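Local coordinates for putative prolyl-tRNA synthetase (Leishmania major, PDB 5XIL), which probably catalyses the ATP-dependent attachment of L-proline to tRNA(Pro), through a class II catalytic core joined to anticodon-binding and C-terminal parts, at residues Val45-Val49 with Leu264-Ile269; Glu187-Pro193 with His399-Tyr403; Thr216-Ala220 with Thr409-His413; Val221-Cys225 with Phe508-Tyr512; Asp278-Val283 with Val372-Gly376. All blocks are in the same frame, centred on the assembly; numbering follows the deposited sequence.

Contact 1. Residues Val45-Val49 with Leu264-Ile269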
# COMPACT_ATOMS: atom_id res chain seq x y z
N VAL A 45 -4.92 9.54 -5.40
CA VAL A 45 -4.17 9.27 -6.65
C VAL A 45 -2.95 8.33 -6.41
O VAL A 45 -2.77 7.39 -7.11
CB VAL A 45 -3.76 10.57 -7.35
CG1 VAL A 45 -3.03 10.23 -8.60
CG2 VAL A 45 -4.97 11.43 -7.63
N TRP A 46 -2.17 8.62 -5.36
CA TRP A 46 -1.02 7.82 -4.93
C TRP A 46 -1.48 6.45 -4.52
O TRP A 46 -0.94 5.46 -4.98
CB TRP A 46 -0.24 8.55 -3.86
CG TRP A 46 1.10 7.87 -3.62
CD1 TRP A 46 1.46 7.24 -2.51
CD2 TRP A 46 2.19 7.68 -4.58
NE1 TRP A 46 2.74 6.69 -2.66
CE2 TRP A 46 3.18 6.93 -3.93
CE3 TRP A 46 2.39 8.03 -5.89
CZ2 TRP A 46 4.40 6.58 -4.56
CZ3 TRP A 46 3.58 7.73 -6.51
CH2 TRP A 46 4.57 7.00 -5.86
N LYS A 47 -2.60 6.37 -3.82
CA LYS A 47 -3.14 5.03 -3.43
C LYS A 47 -3.41 4.18 -4.68
O LYS A 47 -3.08 3.01 -4.72
CB LYS A 47 -4.41 5.20 -2.64
CG LYS A 47 -4.81 3.96 -1.98
CD LYS A 47 -6.20 4.18 -1.37
CE LYS A 47 -6.32 3.51 -0.02
NZ LYS A 47 -7.74 3.65 0.46
N CYS A 48 -3.95 4.80 -5.71
CA CYS A 48 -4.30 4.17 -6.99
C CYS A 48 -3.05 3.70 -7.70
O CYS A 48 -3.00 2.59 -8.26
CB CYS A 48 -5.07 5.08 -7.93
SG CYS A 48 -6.76 5.37 -7.37
N VAL A 49 -2.03 4.57 -7.66
CA VAL A 49 -0.76 4.22 -8.23
C VAL A 49 -0.11 3.04 -7.52
O VAL A 49 0.44 2.07 -8.17
CB VAL A 49 0.20 5.42 -8.28
CG1 VAL A 49 1.62 4.98 -8.67
CG2 VAL A 49 -0.35 6.49 -9.20
N LEU A 264 9.66 5.65 -9.26
CA LEU A 264 8.55 6.54 -9.68
C LEU A 264 7.99 7.15 -8.39
O LEU A 264 7.80 6.42 -7.39
CB LEU A 264 7.48 5.72 -10.40
CG LEU A 264 6.23 6.46 -10.88
CD1 LEU A 264 5.75 5.89 -12.19
CD2 LEU A 264 5.11 6.34 -9.84
N SER A 265 7.73 8.45 -8.40
CA SER A 265 7.37 9.20 -7.20
C SER A 265 6.05 9.99 -7.36
O SER A 265 5.48 9.98 -8.41
CB SER A 265 8.47 10.18 -6.87
OG SER A 265 8.44 11.33 -7.71
N THR A 266 5.67 10.71 -6.31
CA THR A 266 4.50 11.57 -6.32
C THR A 266 4.63 12.75 -7.28
O THR A 266 3.66 13.51 -7.46
CB THR A 266 4.22 12.08 -4.91
OG1 THR A 266 5.44 12.41 -4.31
CG2 THR A 266 3.56 10.99 -4.14
N ARG A 267 5.78 12.88 -7.93
CA ARG A 267 5.84 13.75 -9.07
C ARG A 267 4.73 13.44 -10.12
O ARG A 267 4.27 14.35 -10.84
CB ARG A 267 7.21 13.72 -9.75
CG ARG A 267 7.17 14.30 -11.15
CD ARG A 267 8.49 14.26 -11.82
NE ARG A 267 9.30 15.25 -11.15
CZ ARG A 267 10.47 15.62 -11.58
NH1 ARG A 267 10.95 15.08 -12.68
NH2 ARG A 267 11.13 16.54 -10.90
N VAL A 268 4.29 12.14 -10.21
CA VAL A 268 3.26 11.85 -11.16
C VAL A 268 2.02 12.72 -10.90
O VAL A 268 1.28 13.04 -11.86
CB VAL A 268 2.87 10.34 -11.22
CG1 VAL A 268 4.04 9.42 -11.50
CG2 VAL A 268 2.20 9.93 -9.95
N ILE A 269 1.76 13.06 -9.65
CA ILE A 269 0.56 13.81 -9.33
C ILE A 269 0.70 15.25 -9.89
O ILE A 269 -0.23 15.81 -10.44
CB ILE A 269 0.29 13.85 -7.79
CG1 ILE A 269 0.09 12.40 -7.25
CG2 ILE A 269 -0.85 14.81 -7.46
CD1 ILE A 269 -0.01 12.35 -5.78
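One face of the W46 indole is met by the methyl of T266: CG2 of that threonine sits 3.8 Å from the centroid of the six-membered ring of W46 and 22° off its normal, a CH-pi contact displaced toward the rim. The two side chains cross at about a right angle, with the methyl nearest the ring atoms CD2 and CE3. At the edge of the indole, in its plane, comes the carbonyl oxygen of L264, 3.6 Å from W46 CH2. V268 CG2 also lies close to the ring plane, 4.3 Å from W46 CZ3, and the backbone carbon of S265 reaches CZ3 obliquely. With CG of W46 anti to the backbone N (chi1 -168°), the ring swings out from its helix into this corner, where strand passes into helix.

The aliphatic residues fill in beside it. L264 CD2 is shared, lying 3.9 Å from W46 CZ3 and equally far from V49 CG1. One helical turn back, V45 and I269 slide past each other in opposite directions, CG1 against CG1 at 4.0 Å. Within the second segment S265 caps the new helix: its OG accepts from R267 N at 3.1 Å.

This is apolar packing, away from the metal sites. It sets helix 40-60 against the point where strand 253-265 of the class II core ends and helix 267-276 begins. Strand 156-165 runs alongside, with L157 touching W46, while L189 and Y186 of helix 168-189 close in on V49 and V268. K47, on the same helix, forms a salt bridge with E58 of the second subunit.

Contact 2. Residues Glu187-Pro193 with His399-Tyr403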
# COMPACT_ATOMS: atom_id res chain seq x y z
N GLU A 187 -0.17 6.70 -18.72
CA GLU A 187 -1.16 6.59 -19.80
C GLU A 187 -2.54 6.05 -19.34
O GLU A 187 -3.61 6.65 -19.65
CB GLU A 187 -0.62 5.74 -20.96
CG GLU A 187 0.52 6.34 -21.75
CD GLU A 187 1.21 5.36 -22.69
OE1 GLU A 187 1.12 4.17 -22.50
OE2 GLU A 187 1.96 5.79 -23.61
N GLN A 188 -2.49 4.93 -18.62
CA GLN A 188 -3.68 4.16 -18.28
C GLN A 188 -4.32 4.68 -17.04
O GLN A 188 -5.55 4.68 -16.96
CB GLN A 188 -3.37 2.69 -18.15
CG GLN A 188 -2.88 2.15 -19.46
CD GLN A 188 -2.55 0.70 -19.37
OE1 GLN A 188 -3.05 -0.05 -18.50
NE2 GLN A 188 -1.68 0.29 -20.25
N LEU A 189 -3.55 5.16 -16.05
CA LEU A 189 -4.16 5.76 -14.87
C LEU A 189 -4.38 7.21 -14.99
O LEU A 189 -5.42 7.73 -14.59
CB LEU A 189 -3.41 5.48 -13.58
CG LEU A 189 -3.57 4.16 -12.90
CD1 LEU A 189 -2.79 4.31 -11.58
CD2 LEU A 189 -5.01 3.86 -12.53
N LEU A 190 -3.38 7.96 -15.49
CA LEU A 190 -3.44 9.38 -15.34
C LEU A 190 -3.81 10.14 -16.64
O LEU A 190 -3.84 11.34 -16.63
CB LEU A 190 -2.06 9.88 -14.82
CG LEU A 190 -1.52 9.21 -13.58
CD1 LEU A 190 -0.17 9.84 -13.19
CD2 LEU A 190 -2.50 9.20 -12.43
N ALA A 191 -3.97 9.39 -17.73
CA ALA A 191 -4.34 9.88 -19.05
C ALA A 191 -3.30 10.90 -19.58
O ALA A 191 -3.61 11.87 -20.28
CB ALA A 191 -5.77 10.45 -19.06
N VAL A 192 -2.04 10.67 -19.16
CA VAL A 192 -0.93 11.56 -19.55
C VAL A 192 -0.09 10.83 -20.60
O VAL A 192 0.36 9.75 -20.34
CB VAL A 192 -0.03 11.86 -18.31
CG1 VAL A 192 1.26 12.56 -18.76
CG2 VAL A 192 -0.79 12.69 -17.28
N PRO A 193 0.21 11.48 -21.73
CA PRO A 193 1.02 10.83 -22.69
C PRO A 193 2.51 11.01 -22.35
O PRO A 193 2.88 12.00 -21.74
CB PRO A 193 0.69 11.56 -23.98
CG PRO A 193 0.41 12.97 -23.55
CD PRO A 193 -0.32 12.76 -22.21
N HIS A 399 -11.93 9.23 -19.76
CA HIS A 399 -10.50 8.85 -19.80
C HIS A 399 -9.92 8.95 -21.22
O HIS A 399 -8.86 9.61 -21.46
CB HIS A 399 -10.24 7.44 -19.31
CG HIS A 399 -8.80 7.05 -19.33
ND1 HIS A 399 -7.93 7.39 -18.30
CD2 HIS A 399 -8.04 6.48 -20.29
CE1 HIS A 399 -6.71 6.99 -18.62
NE2 HIS A 399 -6.74 6.47 -19.83
N ALA A 400 -10.60 8.31 -22.16
CA ALA A 400 -10.15 8.27 -23.52
C ALA A 400 -9.99 9.66 -24.12
O ALA A 400 -9.01 9.93 -24.83
CB ALA A 400 -11.06 7.39 -24.42
N GLN A 401 -10.95 10.52 -23.89
CA GLN A 401 -10.92 11.83 -24.43
C GLN A 401 -9.82 12.71 -23.83
O GLN A 401 -9.17 13.47 -24.52
CB GLN A 401 -12.31 12.45 -24.31
CG GLN A 401 -13.35 11.72 -25.15
CD GLN A 401 -14.71 12.37 -25.17
OE1 GLN A 401 -14.83 13.54 -25.34
NE2 GLN A 401 -15.74 11.58 -25.04
N MET A 402 -9.63 12.59 -22.53
CA MET A 402 -8.61 13.38 -21.87
C MET A 402 -7.24 12.99 -22.40
O MET A 402 -6.36 13.88 -22.57
CB MET A 402 -8.65 13.14 -20.34
CG MET A 402 -9.81 13.83 -19.66
SD MET A 402 -9.86 13.52 -17.89
CE MET A 402 -8.36 14.43 -17.38
N TYR A 403 -7.03 11.70 -22.55
CA TYR A 403 -5.76 11.16 -23.05
C TYR A 403 -5.54 11.68 -24.46
O TYR A 403 -4.46 12.18 -24.80
CB TYR A 403 -5.70 9.67 -22.96
CG TYR A 403 -4.44 9.12 -23.55
CD1 TYR A 403 -3.23 9.23 -22.86
CD2 TYR A 403 -4.42 8.61 -24.84
CE1 TYR A 403 -2.04 8.79 -23.45
CE2 TYR A 403 -3.24 8.25 -25.45
CZ TYR A 403 -2.05 8.31 -24.72
OH TYR A 403 -0.87 7.91 -25.29
O HOH W 1 1.73 8.24 -24.63
O HOH W 2 -8.19 8.18 -15.58
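H399 and Y403, one turn apart on their helix, pack against the C-terminal end of the helix that carries E187, where the turn widens to pi type. The polar contacts across the pair are modest. H399 NE2 gives a weak hydrogen bond to the carbonyl oxygen of E187, 3.1 Å long but bent to 122°, with that oxygen at the edge of the imidazole and in its plane. At the other ring nitrogen, also in the ring plane, a water lies 2.8 Å from H399 ND1 and donates to L189 O. NE2 thus meets the main chain directly, ND1 through water. A second water bridges the carboxylate and the phenol: it donates to E187 OE2 and sits 2.7 Å from Y403 OH, in the plane of the phenol ring. The carboxylate of E187 and that ring stand 84° apart, and the direct gap from E187 OE2 to Y403 OH is 3.9 Å. R196 takes the same carboxylate in a salt bridge.

Van der Waals contact gathers round A191, which leaves helical geometry with positive phi. Its CB packs on H399 CE1 at 3.6 Å and on the CB atoms of M402 and Y403, while its carbonyl oxygen receives a CA-H...O contact from Y403. Because CG of Y403 is anti to the backbone N (chi1 176°), the ring extends along the departing chain until CE1 reaches P193 CB at 3.9 Å.

Here the end of helix 168-189 in the catalytic core is docked on helix 387-412. H276 of helix 267-276 touches A191, V192 and M402, and F52 and V49 of helix 40-60 lie against L189.

Contact 3. Residues Thr216-Ala220 with Thr409-His413. With MG (magnesium ion), chain F.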
# COMPACT_ATOMS: atom_id res chain seq x y z
N THR A 216 7.59 13.68 -20.19
CA THR A 216 6.28 14.30 -20.29
C THR A 216 6.45 15.77 -20.70
O THR A 216 7.58 16.33 -20.64
CB THR A 216 5.52 14.21 -18.95
OG1 THR A 216 6.15 15.03 -18.00
CG2 THR A 216 5.51 12.77 -18.42
N PHE A 217 5.35 16.42 -21.10
CA PHE A 217 5.40 17.77 -21.63
C PHE A 217 4.42 18.65 -20.91
O PHE A 217 3.20 18.28 -20.77
CB PHE A 217 5.12 17.75 -23.13
CG PHE A 217 4.91 19.11 -23.72
CD1 PHE A 217 5.95 20.00 -23.77
CD2 PHE A 217 3.67 19.53 -24.20
CE1 PHE A 217 5.79 21.25 -24.32
CE2 PHE A 217 3.51 20.77 -24.77
CZ PHE A 217 4.60 21.63 -24.82
N ILE A 218 4.93 19.77 -20.44
CA ILE A 218 4.14 20.80 -19.74
C ILE A 218 3.88 21.96 -20.65
O ILE A 218 4.69 22.95 -20.78
CB ILE A 218 4.80 21.23 -18.43
CG1 ILE A 218 5.30 20.07 -17.62
CG2 ILE A 218 3.87 22.11 -17.57
CD1 ILE A 218 4.29 19.08 -17.17
N GLU A 219 2.71 21.92 -21.29
CA GLU A 219 2.38 22.84 -22.35
C GLU A 219 2.36 24.29 -21.92
O GLU A 219 2.71 25.15 -22.70
CB GLU A 219 0.99 22.47 -22.94
CG GLU A 219 0.80 23.07 -24.36
CD GLU A 219 -0.04 24.32 -24.39
OE1 GLU A 219 -1.00 24.33 -23.58
OE2 GLU A 219 0.20 25.22 -25.28
N ALA A 220 1.88 24.56 -20.72
CA ALA A 220 1.63 25.96 -20.32
C ALA A 220 2.90 26.74 -20.31
O ALA A 220 2.89 27.93 -20.52
CB ALA A 220 1.00 26.03 -18.96
N THR A 409 -2.04 17.70 -28.05
CA THR A 409 -1.32 18.82 -27.61
C THR A 409 0.24 18.50 -27.62
O THR A 409 1.07 19.33 -28.12
CB THR A 409 -1.84 19.22 -26.25
OG1 THR A 409 -3.21 19.67 -26.38
CG2 THR A 409 -1.01 20.30 -25.69
N MET A 410 0.61 17.34 -27.08
CA MET A 410 1.97 16.90 -27.03
C MET A 410 2.57 16.82 -28.37
O MET A 410 3.67 17.39 -28.58
CB MET A 410 2.13 15.59 -26.23
CG MET A 410 3.59 15.05 -26.17
SD MET A 410 3.76 13.40 -25.44
CE MET A 410 3.09 12.37 -26.73
N GLU A 411 1.90 16.10 -29.30
CA GLU A 411 2.44 15.92 -30.61
C GLU A 411 2.54 17.21 -31.38
O GLU A 411 3.52 17.39 -32.14
CB GLU A 411 1.65 14.86 -31.36
CG GLU A 411 1.84 13.47 -30.78
CD GLU A 411 0.92 12.42 -31.33
OE1 GLU A 411 -0.09 12.76 -31.98
OE2 GLU A 411 1.21 11.25 -31.09
N THR A 412 1.59 18.13 -31.16
CA THR A 412 1.54 19.45 -31.84
C THR A 412 2.81 20.29 -31.42
O THR A 412 3.47 20.93 -32.24
CB THR A 412 0.21 20.15 -31.46
OG1 THR A 412 -0.87 19.49 -32.14
CG2 THR A 412 0.23 21.61 -31.84
N HIS A 413 3.19 20.14 -30.16
CA HIS A 413 4.27 20.90 -29.58
C HIS A 413 5.63 20.19 -29.69
O HIS A 413 6.57 20.58 -29.01
CB HIS A 413 3.93 21.23 -28.17
CG HIS A 413 2.93 22.31 -28.05
ND1 HIS A 413 1.59 22.06 -28.20
CD2 HIS A 413 3.04 23.64 -27.93
CE1 HIS A 413 0.91 23.16 -28.02
NE2 HIS A 413 1.76 24.15 -27.90
MG MG F . 1.57 25.91 -26.89
O HOH W 3 3.09 25.24 -25.42
O HOH W 4 2.91 26.74 -28.42
O HOH W 5 0.17 26.48 -28.23
O HOH W 6 1.51 27.49 -25.84
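F217 meets the end of the opposite helix with its ring: CZ is 3.4 Å from H413 CB, and the backbone of M410 lies obliquely to it. The phenyl and imidazole planes are 31° apart with centroids 5.3 Å from each other, an oblique pairing. Nearer the backbone, F217 CB packs on M410 CG.

Two residues on, E219 turns its side chain to the same helix end. E219 CG touches T409 CG2 at 3.6 Å and lies over one face of the H413 imidazole, 18° off the ring normal, as a CH-pi contact. The chain bends at chi2 (-101°), which carries the carboxylate past the ring to the magnesium ion. There E219 OE2 binds the metal at 2.2 Å and H413 NE2 binds it at 2.0 Å; these two ligand atoms are 3.2 Å apart because they share the ion.

The imidazole is fixed from its other nitrogen. H413 ND1 donates to T409 O at 2.8 Å, close to the ring plane, while the backbone N of H413 reaches that oxygen from the opposite face of the carbonyl. T409 thus serves as a second-shell residue, orienting the ring for the metal.

Four waters complete a six-ligand shell round the magnesium. The result is a site with just two protein ligands, joining the turn after strand 210-218 of the class II core to the C-terminal end of helix 387-412.

Contact 4. Residues Val221-Cys225 with Phe508-Tyr512. With ACT (acetate ion), chain D.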
# COMPACT_ATOMS: atom_id res chain seq x y z
N VAL A 221 4.01 26.07 -20.01
CA VAL A 221 5.32 26.73 -19.92
C VAL A 221 6.33 26.23 -20.97
O VAL A 221 7.41 26.75 -21.04
CB VAL A 221 5.95 26.68 -18.52
CG1 VAL A 221 5.20 27.57 -17.52
CG2 VAL A 221 6.14 25.26 -17.93
N GLY A 222 5.94 25.27 -21.79
CA GLY A 222 6.74 24.75 -22.84
C GLY A 222 7.97 24.03 -22.33
O GLY A 222 9.04 24.16 -22.92
N ARG A 223 7.80 23.24 -21.29
CA ARG A 223 8.95 22.53 -20.69
C ARG A 223 8.73 21.07 -20.59
O ARG A 223 7.58 20.57 -20.44
CB ARG A 223 9.28 23.08 -19.33
CG ARG A 223 9.62 24.56 -19.29
CD ARG A 223 10.07 25.06 -17.93
NE ARG A 223 10.61 26.39 -18.16
CZ ARG A 223 11.91 26.70 -18.29
NH1 ARG A 223 12.89 25.80 -18.03
NH2 ARG A 223 12.23 27.94 -18.63
N GLY A 224 9.82 20.33 -20.74
CA GLY A 224 9.82 18.86 -20.51
C GLY A 224 9.91 18.58 -19.00
O GLY A 224 10.39 19.41 -18.22
N CYS A 225 9.37 17.45 -18.59
CA CYS A 225 9.45 16.99 -17.27
C CYS A 225 9.75 15.51 -17.30
O CYS A 225 9.01 14.73 -17.90
CB CYS A 225 8.14 17.32 -16.50
SG CYS A 225 8.22 16.93 -14.74
N PHE A 508 14.91 17.52 -27.52
CA PHE A 508 15.48 18.61 -26.74
C PHE A 508 14.34 19.48 -26.19
O PHE A 508 13.25 19.53 -26.77
CB PHE A 508 16.25 19.54 -27.57
CG PHE A 508 17.57 19.02 -28.09
CD1 PHE A 508 18.72 19.21 -27.37
CD2 PHE A 508 17.65 18.53 -29.34
CE1 PHE A 508 19.97 18.81 -27.90
CE2 PHE A 508 18.88 18.14 -29.87
CZ PHE A 508 20.01 18.27 -29.16
N GLY A 509 14.62 20.10 -25.06
CA GLY A 509 13.76 21.14 -24.53
C GLY A 509 14.28 21.86 -23.35
O GLY A 509 15.18 21.37 -22.64
N ARG A 510 13.69 23.00 -23.07
CA ARG A 510 13.76 23.53 -21.73
C ARG A 510 13.03 22.57 -20.77
O ARG A 510 12.04 21.95 -21.17
CB ARG A 510 13.14 24.93 -21.70
CG ARG A 510 13.90 25.93 -22.57
CD ARG A 510 13.23 27.28 -22.60
NE ARG A 510 14.01 28.22 -23.40
CZ ARG A 510 13.51 29.26 -24.07
NH1 ARG A 510 12.19 29.50 -24.04
NH2 ARG A 510 14.31 30.01 -24.82
N SER A 511 13.49 22.43 -19.54
CA SER A 511 13.00 21.35 -18.67
C SER A 511 12.68 21.87 -17.29
O SER A 511 13.17 22.90 -16.91
CB SER A 511 14.06 20.24 -18.58
OG SER A 511 13.52 18.97 -18.18
N TYR A 512 11.85 21.11 -16.55
CA TYR A 512 11.71 21.21 -15.06
C TYR A 512 12.92 20.62 -14.26
O TYR A 512 13.48 19.65 -14.75
CB TYR A 512 10.46 20.43 -14.61
CG TYR A 512 9.26 21.36 -14.65
CD1 TYR A 512 8.66 21.62 -15.80
CD2 TYR A 512 8.89 22.09 -13.52
CE1 TYR A 512 7.59 22.55 -15.83
CE2 TYR A 512 7.86 23.00 -13.53
CZ TYR A 512 7.23 23.25 -14.70
OH TYR A 512 6.20 24.15 -14.71
C ACT D . 5.13 25.73 -11.55
O ACT D . 5.34 26.35 -10.51
OXT ACT D . 5.93 25.61 -12.52
CH3 ACT D . 3.77 25.10 -11.61
O HOH W 7 9.91 28.69 -22.38
O HOH W 8 11.19 23.53 -24.60
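With CG anti to its carbonyl carbon (chi1 -58°) and the chain extended from CG to NE, R223 stretches across the R510-S511 backbone until NH1 donates to S511 O. That bond, from R223 NH1 to S511 O, is 3.1 Å long and lies in the guanidinium plane, but meets the carbonyl from above its plane. S511 OG is turned anti to the backbone N (chi1 -158°), which places it above the carbonyl of G224, to whose oxygen it donates at 3.2 Å. R510 CB lies over one face of the R223 guanidinium; both arginines have further partners, S471 O for R223 and N428 for R510.

The backbones meet at a single beta bridge, G224 with S511. G224 N donates to R510 O at 2.8 Å, and Y512 N to G224 O at 2.8 Å, so G224 O takes both the main-chain NH and the serine hydroxyl. Just before it, G222 and R223 together face I218 on the adjoining strand, a G1 beta bulge with G222 at positive phi. The bridge joins strand 223-234 of the class II core to the last residues of the C-terminal part.

Y512, the last residue, lays its ring across R223 at about a right angle, its plane 90° from the guanidinium. V221 CG2 comes within 3.7 Å of Y512 CE1, and C225 SG makes an oblique sulfur-aromatic contact, 5.4 Å from the ring centroid. Y512 OH donates to OXT of an acetate ion at 2.6 Å, probably from the crystallisation liquor, which also bonds S14. One water spans V221 O, weakly, and R510 NH1; another accepts from R510 N and lies close to G222 O.

Contact 5. Residues Asp278-Val283 with Val372-Gly376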
# COMPACT_ATOMS: atom_id res chain seq x y z
N ASP A 278 -7.31 23.06 -16.06
CA ASP A 278 -7.65 24.12 -17.00
C ASP A 278 -7.94 25.41 -16.28
O ASP A 278 -7.67 25.54 -15.06
CB ASP A 278 -8.77 23.67 -17.93
CG ASP A 278 -10.13 23.47 -17.18
OD1 ASP A 278 -10.20 23.91 -16.07
OD2 ASP A 278 -11.03 22.78 -17.79
N ASN A 279 -8.44 26.42 -17.02
CA ASN A 279 -8.66 27.70 -16.33
C ASN A 279 -9.83 27.76 -15.32
O ASN A 279 -9.93 28.70 -14.51
CB ASN A 279 -8.68 28.85 -17.36
CG ASN A 279 -7.28 29.08 -17.91
OD1 ASN A 279 -6.32 28.82 -17.21
ND2 ASN A 279 -7.18 29.40 -19.17
N ARG A 280 -10.60 26.68 -15.28
CA ARG A 280 -11.66 26.53 -14.27
C ARG A 280 -11.21 25.71 -13.06
O ARG A 280 -11.93 25.63 -12.06
CB ARG A 280 -12.90 25.88 -14.94
CG ARG A 280 -13.45 26.71 -16.09
CD ARG A 280 -14.42 25.91 -16.95
NE ARG A 280 -15.69 25.88 -16.26
CZ ARG A 280 -16.56 26.90 -16.20
NH1 ARG A 280 -16.33 28.04 -16.85
NH2 ARG A 280 -17.68 26.76 -15.49
N GLY A 281 -10.02 25.07 -13.12
CA GLY A 281 -9.51 24.33 -11.98
C GLY A 281 -8.89 23.01 -12.39
O GLY A 281 -8.56 22.78 -13.56
N MET A 282 -8.84 22.11 -11.43
CA MET A 282 -8.39 20.73 -11.73
C MET A 282 -9.41 19.97 -12.63
O MET A 282 -10.59 20.31 -12.68
CB MET A 282 -8.15 20.03 -10.40
CG MET A 282 -7.56 18.62 -10.51
SD MET A 282 -6.11 18.61 -11.59
CE MET A 282 -5.72 16.87 -11.88
N VAL A 283 -8.92 19.03 -13.40
CA VAL A 283 -9.71 18.10 -14.15
C VAL A 283 -9.12 16.73 -13.78
O VAL A 283 -7.99 16.41 -14.20
CB VAL A 283 -9.62 18.35 -15.67
CG1 VAL A 283 -10.41 17.32 -16.46
CG2 VAL A 283 -10.09 19.78 -16.06
N VAL A 372 -20.24 17.02 -18.08
CA VAL A 372 -18.89 16.44 -18.18
C VAL A 372 -17.82 17.51 -17.97
O VAL A 372 -17.79 18.53 -18.68
CB VAL A 372 -18.69 15.82 -19.57
CG1 VAL A 372 -17.39 15.13 -19.66
CG2 VAL A 372 -19.83 14.88 -19.88
N ARG A 373 -17.02 17.35 -16.92
CA ARG A 373 -16.09 18.35 -16.52
C ARG A 373 -15.00 18.71 -17.59
O ARG A 373 -14.71 19.90 -17.83
CB ARG A 373 -15.41 17.97 -15.22
CG ARG A 373 -14.32 18.94 -14.74
CD ARG A 373 -14.78 20.31 -14.38
NE ARG A 373 -13.67 21.14 -13.94
CZ ARG A 373 -12.86 21.82 -14.74
NH1 ARG A 373 -13.08 21.89 -16.06
NH2 ARG A 373 -11.88 22.46 -14.19
N HIS A 374 -14.39 17.74 -18.20
CA HIS A 374 -13.26 18.05 -19.07
C HIS A 374 -13.72 18.84 -20.31
O HIS A 374 -13.03 19.71 -20.71
CB HIS A 374 -12.47 16.80 -19.44
CG HIS A 374 -13.14 15.92 -20.44
ND1 HIS A 374 -12.86 15.98 -21.78
CD2 HIS A 374 -14.10 14.97 -20.29
CE1 HIS A 374 -13.60 15.08 -22.41
NE2 HIS A 374 -14.37 14.48 -21.53
N SER A 375 -14.90 18.51 -20.85
CA SER A 375 -15.36 19.01 -22.15
C SER A 375 -16.45 20.06 -22.00
O SER A 375 -16.66 20.82 -22.93
CB SER A 375 -15.89 17.86 -23.02
OG SER A 375 -17.03 17.33 -22.39
N GLY A 376 -17.11 20.12 -20.85
CA GLY A 376 -18.24 20.98 -20.64
C GLY A 376 -19.46 20.46 -21.34
O GLY A 376 -20.51 21.07 -21.30
O HOH W 9 -10.68 20.99 -19.73
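D278 and R373 approach from opposite directions and meet end-on. Two guanidinium nitrogens grip two carboxylate oxygens: R373 NH1 donates to D278 OD2 at 2.8 Å, on its syn lone pair, and R373 NH2 to D278 OD1 at 2.9 Å, with an N-H...O angle of 172°. The pairing is a bidentate salt bridge, though not coplanar, since the carboxylate and guanidinium planes are 32° apart. A bend at chi2 (64°) in R373 helps bring its flat head to the acid.

V283 crosses R373 obliquely and puts CG2 over one face of the guanidinium, 3.7 Å from R373 NH1. The other methyl, V283 CG1, packs on H374 CB, also at 3.7 Å. R280 CB lies 3.6 Å from R373 NH2, while the charged end of R280 turns to E348 in a salt bridge. The carbonyl oxygen of E348 in turn accepts from R373 NE, so both arginines are tied to that residue.

The carboxylate has work on its own side as well. D278 OD1 accepts from R280 N at 2.9 Å. This donor arrives from the face opposite to R373 NH2. D278 OD2 accepts a hydrogen bond from a water that also donates to H374 O, a second link between the loops. Several donors thus converge on this carboxylate, which would probably stabilise its negative charge.

D278 to G281 form a type I beta turn, and the bond from R280 N to OD1 adds an Asx turn at its start. The turn is clasped by the loop between strands 367-372 and 378-382, joining the anticodon-binding domain to the loop that follows helix 267-276.

From the N terminus, helix 40-60 comes first and waits until 264-269 for contact 1 to close. Before then the chain has opened contact 2 at 187-193, contact 3 at 216-220 and contact 4 at 221-225, so contact 1 crosses all three. Contact 5 opens and closes later, at 278-283 and 372-376, wholly within the loops of contacts 2, 3 and 4. Helix 387-412 then closes contacts 2 and 3 in turn, and the C-terminal residues close contact 4; these three also cross one another. Contact 1 sets helix 40-60 on the core; contacts 2 and 3 bind helix 387-412 to it, contact 4 the C-terminal part, and contact 5 ties the anticodon-binding domain to the loop after helix 267-276.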